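Protein (polyandrocarpa lectin) (Polyandrocarpa misakiensis, PDB 1BYF) binds galactose through calcium as a homodimeric C-type lectin and serves in the tunicate's defence against microorganisms. Local coordinates at the interface of chains A and B. Coordinates in Å, arbitrary orientation; residue numbers count along the deposited sequence, not the author numbering. Chains: chain A/B, Protein (polyandrocarpa lectin).

The interface of chains A and B. Residues chain A 7, 37-38, 41-42; chain B 9, 45, 49.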
ATOM      1  N   PHE A   7       4.297  -0.526  -1.078  1.00 15.68           N
ATOM      2  CA  PHE A   7       4.937   0.550  -0.332  1.00 15.95           C
ATOM      3  C   PHE A   7       6.117  -0.077   0.419  1.00 16.54           C
ATOM      4  O   PHE A   7       5.906  -1.127   1.040  1.00 17.17           O
ATOM      5  CB  PHE A   7       4.014   1.185   0.697  1.00 15.38           C
ATOM      6  CG  PHE A   7       2.800   1.894   0.181  1.00 14.83           C
ATOM      7  CD1 PHE A   7       1.614   1.211  -0.029  1.00 14.80           C
ATOM      8  CD2 PHE A   7       2.836   3.258  -0.066  1.00 14.70           C
ATOM      9  CE1 PHE A   7       0.493   1.874  -0.492  1.00 14.53           C
ATOM     10  CE2 PHE A   7       1.719   3.927  -0.526  1.00 14.35           C
ATOM     11  CZ  PHE A   7       0.546   3.238  -0.742  1.00 14.60           C
ATOM     12  N   THR A  37      -9.125   7.777  -7.537  1.00 24.93           N
ATOM     13  CA  THR A  37      -9.304   6.961  -6.336  1.00 24.59           C
ATOM     14  C   THR A  37      -7.958   6.535  -5.757  1.00 23.50           C
ATOM     15  O   THR A  37      -7.714   6.704  -4.562  1.00 23.12           O
ATOM     16  CB  THR A  37     -10.173   5.714  -6.601  1.00 25.04           C
ATOM     17  OG1 THR A  37     -11.525   6.132  -6.838  1.00 26.25           O
ATOM     18  CG2 THR A  37     -10.184   4.773  -5.402  1.00 25.70           C
ATOM     19  N   MET A  38      -7.121   5.929  -6.594  1.00 22.98           N
ATOM     20  CA  MET A  38      -5.841   5.425  -6.136  1.00 22.02           C
ATOM     21  C   MET A  38      -4.892   6.457  -5.558  1.00 20.51           C
ATOM     22  O   MET A  38      -4.212   6.145  -4.570  1.00 18.95           O
ATOM     23  CB  MET A  38      -5.124   4.613  -7.236  1.00 23.69           C
ATOM     24  CG  MET A  38      -5.614   3.169  -7.228  1.00 26.46           C
ATOM     25  SD  MET A  38      -4.895   2.066  -6.022  1.00 29.05           S
ATOM     26  CE  MET A  38      -4.188   3.076  -4.759  1.00 25.52           C
ATOM     27  N   ALA A  41      -5.915   7.080  -2.129  1.00 13.69           N
ATOM     28  CA  ALA A  41      -5.604   5.972  -1.226  1.00 14.17           C
ATOM     29  C   ALA A  41      -4.103   5.980  -0.917  1.00 14.30           C
ATOM     30  O   ALA A  41      -3.671   5.815   0.228  1.00 14.34           O
ATOM     31  CB  ALA A  41      -5.971   4.627  -1.832  1.00 13.94           C
ATOM     32  N   ILE A  42      -3.318   6.162  -1.970  1.00 13.82           N
ATOM     33  CA  ILE A  42      -1.863   6.212  -1.859  1.00 14.09           C
ATOM     34  C   ILE A  42      -1.465   7.343  -0.918  1.00 14.23           C
ATOM     35  O   ILE A  42      -0.670   7.121   0.001  1.00 14.68           O
ATOM     36  CB  ILE A  42      -1.182   6.354  -3.236  1.00 14.44           C
ATOM     37  CG1 ILE A  42      -1.236   5.030  -4.016  1.00 14.29           C
ATOM     38  CG2 ILE A  42       0.268   6.804  -3.111  1.00 14.40           C
ATOM     39  CD1 ILE A  42      -0.915   5.159  -5.493  1.00 15.22           C
TER
ATOM     40  N   ASP B   9      -5.769  -5.139  -5.985  1.00 17.39           N
ATOM     41  CA  ASP B   9      -7.177  -5.011  -6.332  1.00 17.96           C
ATOM     42  C   ASP B   9      -7.741  -6.347  -6.816  1.00 18.40           C
ATOM     43  O   ASP B   9      -8.963  -6.476  -6.929  1.00 17.65           O
ATOM     44  CB  ASP B   9      -7.371  -3.935  -7.394  1.00 17.72           C
ATOM     45  CG  ASP B   9      -7.459  -2.538  -6.808  1.00 17.92           C
ATOM     46  OD1 ASP B   9      -8.081  -2.352  -5.740  1.00 17.06           O
ATOM     47  OD2 ASP B   9      -6.907  -1.622  -7.452  1.00 17.83           O
ATOM     48  N   PHE B  45      -5.375   3.581   3.821  1.00 12.93           N
ATOM     49  CA  PHE B  45      -5.477   3.202   2.413  1.00 12.93           C
ATOM     50  C   PHE B  45      -6.809   2.501   2.126  1.00 12.93           C
ATOM     51  O   PHE B  45      -7.523   2.871   1.191  1.00 11.69           O
ATOM     52  CB  PHE B  45      -4.303   2.284   2.081  1.00 12.16           C
ATOM     53  CG  PHE B  45      -4.207   1.862   0.646  1.00 12.62           C
ATOM     54  CD1 PHE B  45      -4.939   0.790   0.168  1.00 12.70           C
ATOM     55  CD2 PHE B  45      -3.356   2.529  -0.222  1.00 12.52           C
ATOM     56  CE1 PHE B  45      -4.834   0.383  -1.150  1.00 13.33           C
ATOM     57  CE2 PHE B  45      -3.253   2.129  -1.543  1.00 12.63           C
ATOM     58  CZ  PHE B  45      -3.986   1.060  -2.003  1.00 13.06           C
ATOM     59  N   LYS B  49     -10.270   3.152  -0.341  1.00 16.11           N
ATOM     60  CA  LYS B  49     -10.754   2.147  -1.289  1.00 17.73           C
ATOM     61  C   LYS B  49     -12.177   1.713  -0.988  1.00 18.00           C
ATOM     62  O   LYS B  49     -12.954   1.455  -1.908  1.00 17.89           O
ATOM     63  CB  LYS B  49      -9.783   0.963  -1.328  1.00 17.72           C
ATOM     64  CG  LYS B  49      -8.408   1.401  -1.850  1.00 18.59           C
ATOM     65  CD  LYS B  49      -8.452   1.643  -3.361  1.00 19.21           C
ATOM     66  CE  LYS B  49      -8.508   0.328  -4.113  1.00 19.63           C
ATOM     67  NZ  LYS B  49      -8.513   0.486  -5.594  1.00 19.48           N
TER
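B:Phe45 lays its ring against A:Ala41, A:Met38 and A:Phe7, and shares the chain B side of the patch with the stem of B:Lys49. The CB methyl of A:Ala41 sits over one face, 3.9 Å from the ring centroid of B:Phe45, a CH-pi contact displaced toward the rim. The methyl CE of A:Met38 meets the far end of the same ring, 3.4 Å from B:Phe45 CZ; bends at chi2 and chi3 (-81° and 20°) fold the thioether chain back so that its methyl arrives there. A:Phe7, from strand 3-8, touches lightly from the side opposite to A:Ala41, its edge toward the ring: its CE1 lies 3.9 Å from B:Phe45 CE2, with that carbon in the plane of the A:Phe7 ring. B:Phe45 reaches these partners because its CG stands anti to the backbone N (chi1 -177°).

The aliphatic stem of B:Lys49 continues the apolar contact. Its CG lies 4.0 Å from A:Ala41 CB, so that methyl touches both B:Phe45 and the lysine stem, while CD passes 4.1 Å from A:Thr37 CG2, the two side chains crossing at about a right angle.

Within chain B, the ammonium NZ of B:Lys49 forms a salt bridge and hydrogen bond with B:Asp9 OD1 at 2.9 Å, received by the carboxylate's syn lone pair. This pairing may hold the lysine tip near the sulfur of A:Met38, with NZ 4.0 Å from SD, and may offset its charge beside the apolar surface.

Helix 36-49 of each subunit thus faces its counterpart, and the two-fold axis repeats the patch with chains exchanged, joining two lectin domains into the homodimer.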